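Local coordinates for putative exported protein (Bordetella pertussis Tohama I, PDB 2PFY) that binds pyroglutamic acid as the extracytoplasmic solute receptor of a tripartite ATP-independent periplasmic (TRAP) transport system, and probably delivers it to the membrane components, at residues P75-L85 with G277-A288; I125-L134 with P266-I276. All blocks are in the same frame, centred on the assembly; numbering follows the deposited sequence.

Contact 1: P75-L85 with G277-A288; sequences PLFEIDSVPFL and GATMVSDWSKKA
Trp-284, near the end of helix 267-287, reaches into the 3-10 turns of 75-81, and its side chain organises the contact. With CG anti to the backbone N (chi1 -180°), the indole projects off the helix toward Pro-75 and Ile-79. CB leads to CG, whose neighbour CD1 lies beside Glu-78 CG at the ring edge. Next along that edge, Trp-284 NE1 donates to Pro-75 O at 2.8 Å, with an N-H...O angle of 160°. This oxygen lies almost in the indole plane, but NE1 stands well above the carbonyl plane; Glu-78 N reaches the same oxygen from the opposite face, so two N-H groups grip it. Ile-79 CD1 sits over the six-membered Trp-284 ring, 9° off the normal through its centroid, a CH-pi contact. Ala-288 CB takes the other face toward the rim. Leu-76 CD2 approaches Trp-284 CZ2 obliquely at 3.9 Å.

The extended chain of Lys-287 brings NZ to Glu-78 OE2 at 2.8 Å, a salt bridge on the syn side of the carboxylate. Farther toward Gly-277, Val-82 CG1 meets Val-281 CB at 3.7 Å, while Pro-83 CD touches the selenium of Met-280, a selenomethionine. Helix 290-300 adds Leu-296 against Trp-284. The chemistry implies an indole fixed in rotation by one directional bond and a methyl group on each face, with an ion pair closing the more exposed end.

Contact 2: I125-L134 with P266-I276; sequences IYTKKPVAAL and PPQLAKELQAI
In the periplasmic binding protein fold of this DctP-family receptor, the start of helix 267-287 packs against the segment leaving strand 124-127, a central strand of a four-stranded mixed sheet. Pro-266 occupies the N-cap position of the helix and lies against the loop: its CG is 3.6 Å from Val-131 O, and its CB faces Ala-132 O. That second carbonyl turns toward the first helical turn, where it accepts a weak bond from Leu-269 N and a hydrogen bond from a water that also accepts from Gln-268 N. The water thus joins loop and helix at an N-H that has no preceding turn to bond to.

Apolar side chains form much of the rest of the contact. Ile-125, pointing from the strand toward the helix, brings CD1 tip to tip with Leu-269 CD2 at 3.6 Å and with Leu-273 CD1 at 3.9 Å. Leu-134 crosses Leu-269 at about a right angle, CD2 to CD1 3.7 Å, and its CD1 meets Ile-276 CD1 tip to tip; Met-156 borders both Leu-134 and Ile-276.

A second polar tie comes from Glu-272. Its chain, extended beyond CG, runs past the side chain of Leu-134 in the opposite direction and carries the carboxylate to the loop backbone. Leu-134 N donates to Glu-272 OE1 at 2.6 Å, nearly straight (175°), on the syn side and 20° out of the carboxylate plane. The other oxygen is held from above that plane by an amide, Gln-268 NE2 to Glu-272 OE2 3.0 Å.

Helix 267-287 serves both contacts in succession: its first turns meet 125-134 in contact 2, and its later turns meet 75-85 in contact 1. The two centres are 19 Å apart, and along the chain contact 2 is nested within the loop that contact 1 closes. They touch directly where Phe-84 CE2 packs 3.3 Å from Leu-273 CB. Neither contact includes a residue of the pyroglutamic acid pocket; the side chain of Ser-81 is about 8 Å from the ligand, and that of Ile-125 about 12 Å. A single helix therefore spans from the sheet containing strand 124-127 to the turns that precede helix 89-108.

Contact 1: P75-L85 with G277-A288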
loop_
_atom_site.group_PDB
_atom_site.type_symbol
_atom_site.label_atom_id
_atom_site.label_comp_id
_atom_site.label_asym_id
_atom_site.label_seq_id
_atom_site.Cartn_x
_atom_site.Cartn_y
_atom_site.Cartn_z
ATOM N N PRO A 75 -0.283 14.318 5.889
ATOM C CA PRO A 75 1.003 13.937 5.292
ATOM C C PRO A 75 1.713 12.768 5.957
ATOM O O PRO A 75 2.482 12.081 5.303
ATOM C CB PRO A 75 1.865 15.207 5.454
ATOM C CG PRO A 75 0.898 16.318 5.660
ATOM C CD PRO A 75 -0.262 15.716 6.384
ATOM N N LEU A 76 1.484 12.556 7.244
ATOM C CA LEU A 76 2.139 11.458 7.939
ATOM C C LEU A 76 1.767 10.101 7.303
ATOM O O LEU A 76 2.482 9.108 7.507
ATOM C CB LEU A 76 1.774 11.439 9.432
ATOM C CG LEU A 76 2.065 12.721 10.244
ATOM C CD1 LEU A 76 1.602 12.596 11.727
ATOM C CD2 LEU A 76 3.538 13.110 10.161
ATOM N N PHE A 77 0.650 10.073 6.573
ATOM C CA PHE A 77 0.132 8.802 5.997
ATOM C C PHE A 77 0.824 8.423 4.662
ATOM O O PHE A 77 0.592 7.335 4.103
ATOM C CB PHE A 77 -1.399 8.857 5.845
ATOM C CG PHE A 77 -2.156 8.737 7.167
ATOM C CD1 PHE A 77 -2.659 7.520 7.579
ATOM C CD2 PHE A 77 -2.351 9.854 7.999
ATOM C CE1 PHE A 77 -3.352 7.383 8.796
ATOM C CE2 PHE A 77 -3.036 9.726 9.226
ATOM C CZ PHE A 77 -3.543 8.491 9.616
ATOM N N GLU A 78 1.684 9.305 4.154
ATOM C CA GLU A 78 2.418 8.988 2.911
ATOM C C GLU A 78 3.946 9.015 3.024
ATOM O O GLU A 78 4.654 9.025 1.998
ATOM C CB GLU A 78 1.940 9.875 1.747
ATOM C CG GLU A 78 2.305 11.343 1.942
ATOM C CD GLU A 78 1.773 12.259 0.859
ATOM O OE1 GLU A 78 0.718 11.966 0.242
ATOM O OE2 GLU A 78 2.419 13.303 0.646
ATOM N N ILE A 79 4.474 9.011 4.243
ATOM C CA ILE A 79 5.926 8.922 4.394
ATOM C C ILE A 79 6.495 7.611 3.816
ATOM O O ILE A 79 7.655 7.559 3.425
ATOM C CB ILE A 79 6.420 9.176 5.888
ATOM C CG1 ILE A 79 7.928 9.422 5.970
ATOM C CG2 ILE A 79 6.072 8.023 6.826
ATOM C CD1 ILE A 79 8.451 10.619 5.186
ATOM N N ASP A 80 5.669 6.572 3.752
ATOM C CA ASP A 80 6.072 5.278 3.212
ATOM C C ASP A 80 6.215 5.279 1.686
ATOM O O ASP A 80 6.622 4.260 1.084
ATOM C CB ASP A 80 5.097 4.161 3.684
ATOM C CG ASP A 80 3.704 4.270 3.050
ATOM O OD1 ASP A 80 3.483 5.142 2.186
ATOM O OD2 ASP A 80 2.809 3.486 3.425
ATOM N N SER A 81 5.889 6.410 1.058
ATOM C CA SER A 81 5.955 6.530 -0.394
ATOM C C SER A 81 7.026 7.514 -0.901
ATOM O O SER A 81 7.068 7.815 -2.092
ATOM C CB SER A 81 4.579 6.874 -0.976
ATOM O OG SER A 81 3.621 5.869 -0.636
ATOM N N VAL A 82 7.867 8.027 -0.004
ATOM C CA VAL A 82 8.983 8.894 -0.414
ATOM C C VAL A 82 10.095 8.043 -1.052
ATOM O O VAL A 82 10.637 7.166 -0.383
ATOM C CB VAL A 82 9.585 9.685 0.778
ATOM C CG1 VAL A 82 10.886 10.441 0.325
ATOM C CG2 VAL A 82 8.543 10.632 1.417
ATOM N N PRO A 83 10.403 8.266 -2.345
ATOM C CA PRO A 83 11.397 7.406 -2.999
ATOM C C PRO A 83 12.742 7.354 -2.297
ATOM O O PRO A 83 13.285 8.393 -1.870
ATOM C CB PRO A 83 11.492 7.971 -4.424
ATOM C CG PRO A 83 10.117 8.620 -4.661
ATOM C CD PRO A 83 9.794 9.228 -3.290
ATOM N N PHE A 84 13.226 6.133 -2.114
ATOM C CA PHE A 84 14.546 5.840 -1.572
ATOM C C PHE A 84 14.823 6.260 -0.116
ATOM O O PHE A 84 15.955 6.127 0.379
ATOM C CB PHE A 84 15.624 6.282 -2.564
ATOM C CG PHE A 84 15.495 5.591 -3.862
ATOM C CD1 PHE A 84 15.827 4.254 -3.972
ATOM C CD2 PHE A 84 14.912 6.228 -4.946
ATOM C CE1 PHE A 84 15.658 3.573 -5.174
ATOM C CE2 PHE A 84 14.734 5.553 -6.161
ATOM C CZ PHE A 84 15.118 4.232 -6.278
ATOM N N LEU A 85 13.795 6.735 0.581
ATOM C CA LEU A 85 13.923 6.972 2.012
ATOM C C LEU A 85 14.061 5.662 2.797
ATOM O O LEU A 85 14.854 5.551 3.743
ATOM C CB LEU A 85 12.727 7.794 2.506
ATOM C CG LEU A 85 12.627 8.056 4.023
ATOM C CD1 LEU A 85 13.717 8.995 4.545
ATOM C CD2 LEU A 85 11.274 8.605 4.373
ATOM N N GLY A 277 13.547 11.705 -4.849
ATOM C CA GLY A 277 13.367 11.367 -3.447
ATOM C C GLY A 277 13.828 12.454 -2.493
ATOM O O GLY A 277 13.146 12.744 -1.497
ATOM N N ALA A 278 14.987 13.048 -2.795
ATOM C CA ALA A 278 15.505 14.205 -2.041
ATOM C C ALA A 278 14.525 15.387 -2.056
ATOM O O ALA A 278 14.224 15.961 -1.007
ATOM C CB ALA A 278 16.898 14.635 -2.574
ATOM N N THR A 279 14.015 15.733 -3.235
ATOM C CA THR A 279 13.002 16.783 -3.357
ATOM C C THR A 279 11.751 16.456 -2.531
ATOM O O THR A 279 11.262 17.286 -1.756
ATOM C CB THR A 279 12.588 16.952 -4.829
ATOM O OG1 THR A 279 13.746 17.228 -5.611
ATOM C CG2 THR A 279 11.585 18.054 -5.013
HETATM N N MSE A 280 11.241 15.232 -2.689
HETATM C CA MSE A 280 9.986 14.878 -2.046
HETATM C C MSE A 280 10.056 14.844 -0.519
HETATM O O MSE A 280 9.088 15.244 0.131
HETATM C CB MSE A 280 9.405 13.580 -2.627
HETATM C CG MSE A 280 8.939 13.739 -4.067
HETATM SE SE MSE A 280 8.080 12.103 -4.755
HETATM C CE MSE A 280 6.548 12.019 -3.436
ATOM N N VAL A 281 11.171 14.389 0.055
ATOM C CA VAL A 281 11.296 14.341 1.516
ATOM C C VAL A 281 11.419 15.769 2.093
ATOM O O VAL A 281 11.002 16.033 3.232
ATOM C CB VAL A 281 12.439 13.412 1.997
ATOM C CG1 VAL A 281 13.824 14.021 1.769
ATOM C CG2 VAL A 281 12.264 13.032 3.462
ATOM N N SER A 282 11.985 16.666 1.287
ATOM C CA SER A 282 12.062 18.085 1.617
ATOM C C SER A 282 10.652 18.695 1.553
ATOM O O SER A 282 10.193 19.298 2.533
ATOM C CB SER A 282 13.090 18.798 0.705
ATOM O OG SER A 282 12.845 20.193 0.576
ATOM N N ASP A 283 9.974 18.517 0.417
ATOM C CA ASP A 283 8.575 18.916 0.227
ATOM C C ASP A 283 7.699 18.387 1.358
ATOM O O ASP A 283 6.811 19.098 1.853
ATOM C CB ASP A 283 8.028 18.332 -1.086
ATOM C CG ASP A 283 8.435 19.127 -2.318
ATOM O OD1 ASP A 283 8.926 20.252 -2.148
ATOM O OD2 ASP A 283 8.244 18.625 -3.459
ATOM N N TRP A 284 7.952 17.131 1.753
ATOM C CA TRP A 284 7.166 16.454 2.779
ATOM C C TRP A 284 7.405 17.088 4.150
ATOM O O TRP A 284 6.450 17.370 4.875
ATOM C CB TRP A 284 7.493 14.956 2.830
ATOM C CG TRP A 284 6.701 14.191 3.876
ATOM C CD1 TRP A 284 5.490 13.569 3.695
ATOM C CD2 TRP A 284 7.073 13.947 5.242
ATOM N NE1 TRP A 284 5.088 12.961 4.859
ATOM C CE2 TRP A 284 6.035 13.169 5.826
ATOM C CE3 TRP A 284 8.184 14.296 6.028
ATOM C CZ2 TRP A 284 6.069 12.748 7.155
ATOM C CZ3 TRP A 284 8.220 13.870 7.359
ATOM C CH2 TRP A 284 7.164 13.105 7.909
ATOM N N SER A 285 8.678 17.284 4.493
ATOM C CA SER A 285 9.090 17.905 5.763
ATOM C C SER A 285 8.480 19.281 5.986
ATOM O O SER A 285 8.125 19.627 7.116
ATOM C CB SER A 285 10.612 18.013 5.830
ATOM O OG SER A 285 11.195 16.792 6.246
ATOM N N LYS A 286 8.362 20.059 4.910
ATOM C CA LYS A 286 7.743 21.381 4.970
ATOM C C LYS A 286 6.268 21.304 5.396
ATOM O O LYS A 286 5.835 22.067 6.268
ATOM C CB LYS A 286 7.890 22.129 3.631
ATOM C CG LYS A 286 9.333 22.544 3.284
ATOM C CD LYS A 286 9.439 23.166 1.874
ATOM C CE LYS A 286 10.892 23.490 1.508
ATOM N NZ LYS A 286 11.065 23.928 0.072
ATOM N N LYS A 287 5.508 20.372 4.804
ATOM C CA LYS A 287 4.061 20.292 5.044
ATOM C C LYS A 287 3.696 19.410 6.248
ATOM O O LYS A 287 2.586 19.465 6.766
ATOM C CB LYS A 287 3.296 19.884 3.767
ATOM C CG LYS A 287 3.627 18.470 3.237
ATOM C CD LYS A 287 2.670 18.008 2.140
ATOM C CE LYS A 287 2.889 16.507 1.861
ATOM N NZ LYS A 287 2.197 16.068 0.625
ATOM N N ALA A 288 4.631 18.584 6.684
ATOM C CA ALA A 288 4.458 17.888 7.937
ATOM C C ALA A 288 4.896 18.878 9.010
ATOM O O ALA A 288 5.685 19.796 8.745
ATOM C CB ALA A 288 5.283 16.619 7.973
#

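Contact 2: I125-L134 with P266-I276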
loop_
_atom_site.group_PDB
_atom_site.type_symbol
_atom_site.label_atom_id
_atom_site.label_comp_id
_atom_site.label_asym_id
_atom_site.label_seq_id
_atom_site.Cartn_x
_atom_site.Cartn_y
_atom_site.Cartn_z
ATOM N N ILE A 125 9.154 -0.504 -11.769
ATOM C CA ILE A 125 8.592 0.234 -12.906
ATOM C C ILE A 125 8.280 -0.744 -14.021
ATOM O O ILE A 125 9.107 -1.583 -14.333
ATOM C CB ILE A 125 9.591 1.332 -13.401
ATOM C CG1 ILE A 125 9.749 2.379 -12.295
ATOM C CG2 ILE A 125 9.079 2.007 -14.735
ATOM C CD1 ILE A 125 10.960 3.328 -12.402
ATOM N N TYR A 126 7.067 -0.659 -14.580
ATOM C CA TYR A 126 6.660 -1.524 -15.684
ATOM C C TYR A 126 6.465 -0.675 -16.922
ATOM O O TYR A 126 5.805 0.359 -16.867
ATOM C CB TYR A 126 5.313 -2.214 -15.417
ATOM C CG TYR A 126 5.268 -3.197 -14.254
ATOM C CD1 TYR A 126 5.149 -4.569 -14.492
ATOM C CD2 TYR A 126 5.287 -2.754 -12.929
ATOM C CE1 TYR A 126 5.034 -5.494 -13.437
ATOM C CE2 TYR A 126 5.210 -3.674 -11.848
ATOM C CZ TYR A 126 5.075 -5.038 -12.116
ATOM O OH TYR A 126 4.992 -5.936 -11.068
ATOM N N THR A 127 6.992 -1.127 -18.045
ATOM C CA THR A 127 6.934 -0.314 -19.266
ATOM C C THR A 127 6.701 -1.205 -20.481
ATOM O O THR A 127 6.834 -2.443 -20.393
ATOM C CB THR A 127 8.266 0.491 -19.494
ATOM O OG1 THR A 127 9.334 -0.421 -19.761
ATOM C CG2 THR A 127 8.630 1.305 -18.271
ATOM N N LYS A 128 6.357 -0.574 -21.606
ATOM C CA LYS A 128 6.147 -1.297 -22.856
ATOM C C LYS A 128 7.372 -1.252 -23.754
ATOM O O LYS A 128 7.423 -2.005 -24.723
ATOM C CB LYS A 128 4.931 -0.776 -23.613
ATOM C CG LYS A 128 3.643 -0.911 -22.836
ATOM C CD LYS A 128 2.613 0.041 -23.356
ATOM C CE LYS A 128 1.619 -0.671 -24.195
ATOM N NZ LYS A 128 0.589 0.328 -24.586
ATOM N N LYS A 129 8.338 -0.390 -23.400
ATOM C CA LYS A 129 9.588 -0.197 -24.159
ATOM C C LYS A 129 10.733 -0.107 -23.177
ATOM O O LYS A 129 10.510 0.230 -22.033
ATOM C CB LYS A 129 9.547 1.119 -24.969
ATOM C CG LYS A 129 8.663 1.062 -26.195
ATOM C CD LYS A 129 9.265 1.867 -27.381
ATOM C CE LYS A 129 10.415 1.082 -28.068
ATOM N NZ LYS A 129 10.842 1.717 -29.334
ATOM N N PRO A 130 11.968 -0.375 -23.621
ATOM C CA PRO A 130 13.081 -0.185 -22.703
ATOM C C PRO A 130 13.166 1.246 -22.145
ATOM O O PRO A 130 12.889 2.216 -22.852
ATOM C CB PRO A 130 14.313 -0.483 -23.571
ATOM C CG PRO A 130 13.836 -1.402 -24.638
ATOM C CD PRO A 130 12.422 -0.869 -24.943
ATOM N N VAL A 131 13.567 1.357 -20.891
ATOM C CA VAL A 131 13.775 2.638 -20.236
ATOM C C VAL A 131 15.120 2.602 -19.507
ATOM O O VAL A 131 15.418 1.640 -18.808
ATOM C CB VAL A 131 12.614 2.966 -19.248
ATOM C CG1 VAL A 131 12.940 4.199 -18.400
ATOM C CG2 VAL A 131 11.301 3.182 -20.009
ATOM N N ALA A 132 15.936 3.653 -19.680
ATOM C CA ALA A 132 17.236 3.763 -19.015
ATOM C C ALA A 132 17.438 5.094 -18.247
ATOM O O ALA A 132 18.406 5.242 -17.515
ATOM C CB ALA A 132 18.394 3.546 -20.032
ATOM N N ALA A 133 16.530 6.050 -18.441
ATOM C CA ALA A 133 16.573 7.366 -17.786
ATOM C C ALA A 133 15.186 8.010 -17.838
ATOM O O ALA A 133 14.369 7.614 -18.639
ATOM C CB ALA A 133 17.615 8.286 -18.491
ATOM N N LEU A 134 14.939 9.017 -16.997
ATOM C CA LEU A 134 13.636 9.731 -16.989
ATOM C C LEU A 134 13.156 10.240 -18.341
ATOM O O LEU A 134 11.945 10.218 -18.627
ATOM C CB LEU A 134 13.604 10.849 -15.939
ATOM C CG LEU A 134 13.502 10.385 -14.476
ATOM C CD1 LEU A 134 13.528 11.563 -13.515
ATOM C CD2 LEU A 134 12.265 9.486 -14.230
ATOM N N PRO A 266 18.320 0.742 -13.784
ATOM C CA PRO A 266 19.428 1.377 -14.547
ATOM C C PRO A 266 20.067 2.575 -13.796
ATOM O O PRO A 266 19.367 3.286 -13.059
ATOM C CB PRO A 266 18.741 1.851 -15.836
ATOM C CG PRO A 266 17.461 1.117 -15.926
ATOM C CD PRO A 266 17.029 0.870 -14.492
ATOM N N PRO A 267 21.396 2.790 -13.960
ATOM C CA PRO A 267 22.069 3.774 -13.093
ATOM C C PRO A 267 21.633 5.224 -13.259
ATOM O O PRO A 267 21.593 5.946 -12.272
ATOM C CB PRO A 267 23.545 3.600 -13.425
ATOM C CG PRO A 267 23.549 3.048 -14.849
ATOM C CD PRO A 267 22.340 2.138 -14.893
ATOM N N GLN A 268 21.296 5.652 -14.475
ATOM C CA GLN A 268 20.800 7.019 -14.644
ATOM C C GLN A 268 19.425 7.161 -13.981
ATOM O O GLN A 268 19.196 8.092 -13.230
ATOM C CB GLN A 268 20.738 7.396 -16.126
ATOM C CG GLN A 268 20.275 8.838 -16.388
ATOM C CD GLN A 268 21.286 9.887 -15.965
ATOM O OE1 GLN A 268 22.464 9.595 -15.758
ATOM N NE2 GLN A 268 20.826 11.118 -15.847
ATOM N N LEU A 269 18.520 6.215 -14.237
ATOM C CA LEU A 269 17.242 6.202 -13.529
ATOM C C LEU A 269 17.485 6.182 -12.004
ATOM O O LEU A 269 16.859 6.941 -11.265
ATOM C CB LEU A 269 16.363 5.020 -13.994
ATOM C CG LEU A 269 14.869 5.153 -13.659
ATOM C CD1 LEU A 269 14.232 6.384 -14.330
ATOM C CD2 LEU A 269 14.111 3.880 -14.030
ATOM N N ALA A 270 18.421 5.360 -11.540
ATOM C CA ALA A 270 18.700 5.296 -10.089
ATOM C C ALA A 270 19.048 6.691 -9.595
ATOM O O ALA A 270 18.450 7.176 -8.635
ATOM C CB ALA A 270 19.835 4.307 -9.756
ATOM N N LYS A 271 19.990 7.345 -10.287
ATOM C CA LYS A 271 20.391 8.712 -9.934
ATOM C C LYS A 271 19.208 9.683 -9.901
ATOM O O LYS A 271 19.061 10.446 -8.963
ATOM C CB LYS A 271 21.472 9.233 -10.917
ATOM C CG LYS A 271 22.863 9.276 -10.340
ATOM C CD LYS A 271 23.908 9.707 -11.408
ATOM C CE LYS A 271 24.207 11.220 -11.417
ATOM N NZ LYS A 271 23.133 12.041 -12.046
ATOM N N GLU A 272 18.368 9.644 -10.926
ATOM C CA GLU A 272 17.297 10.630 -11.086
ATOM C C GLU A 272 16.168 10.423 -10.074
ATOM O O GLU A 272 15.606 11.396 -9.548
ATOM C CB GLU A 272 16.768 10.621 -12.526
ATOM C CG GLU A 272 17.786 11.161 -13.596
ATOM C CD GLU A 272 17.393 10.819 -15.043
ATOM O OE1 GLU A 272 16.678 9.796 -15.273
ATOM O OE2 GLU A 272 17.814 11.566 -15.967
ATOM N N LEU A 273 15.836 9.159 -9.791
ATOM C CA LEU A 273 14.810 8.846 -8.778
ATOM C C LEU A 273 15.278 9.204 -7.371
ATOM O O LEU A 273 14.475 9.642 -6.548
ATOM C CB LEU A 273 14.400 7.373 -8.853
ATOM C CG LEU A 273 13.637 6.922 -10.111
ATOM C CD1 LEU A 273 13.335 5.391 -10.074
ATOM C CD2 LEU A 273 12.350 7.710 -10.300
ATOM N N GLN A 274 16.571 9.007 -7.102
ATOM C CA GLN A 274 17.194 9.445 -5.845
ATOM C C GLN A 274 17.078 10.967 -5.671
ATOM O O GLN A 274 16.773 11.452 -4.579
ATOM C CB GLN A 274 18.660 8.983 -5.752
ATOM C CG GLN A 274 18.811 7.459 -5.437
ATOM C CD GLN A 274 20.179 6.852 -5.802
ATOM O OE1 GLN A 274 21.122 7.564 -6.173
ATOM N NE2 GLN A 274 20.283 5.524 -5.699
ATOM N N ALA A 275 17.313 11.709 -6.747
ATOM C CA ALA A 275 17.140 13.172 -6.720
ATOM C C ALA A 275 15.665 13.545 -6.506
ATOM O O ALA A 275 15.370 14.465 -5.722
ATOM C CB ALA A 275 17.709 13.837 -7.983
ATOM N N ILE A 276 14.754 12.805 -7.163
ATOM C CA ILE A 276 13.316 12.982 -6.933
ATOM C C ILE A 276 12.928 12.726 -5.463
ATOM O O ILE A 276 12.097 13.447 -4.917
ATOM C CB ILE A 276 12.443 12.166 -7.929
ATOM C CG1 ILE A 276 12.465 12.837 -9.311
ATOM C CG2 ILE A 276 10.990 12.022 -7.433
ATOM C CD1 ILE A 276 11.797 12.048 -10.373
HETATM O O HOH W 1 20.703 4.339 -17.349
#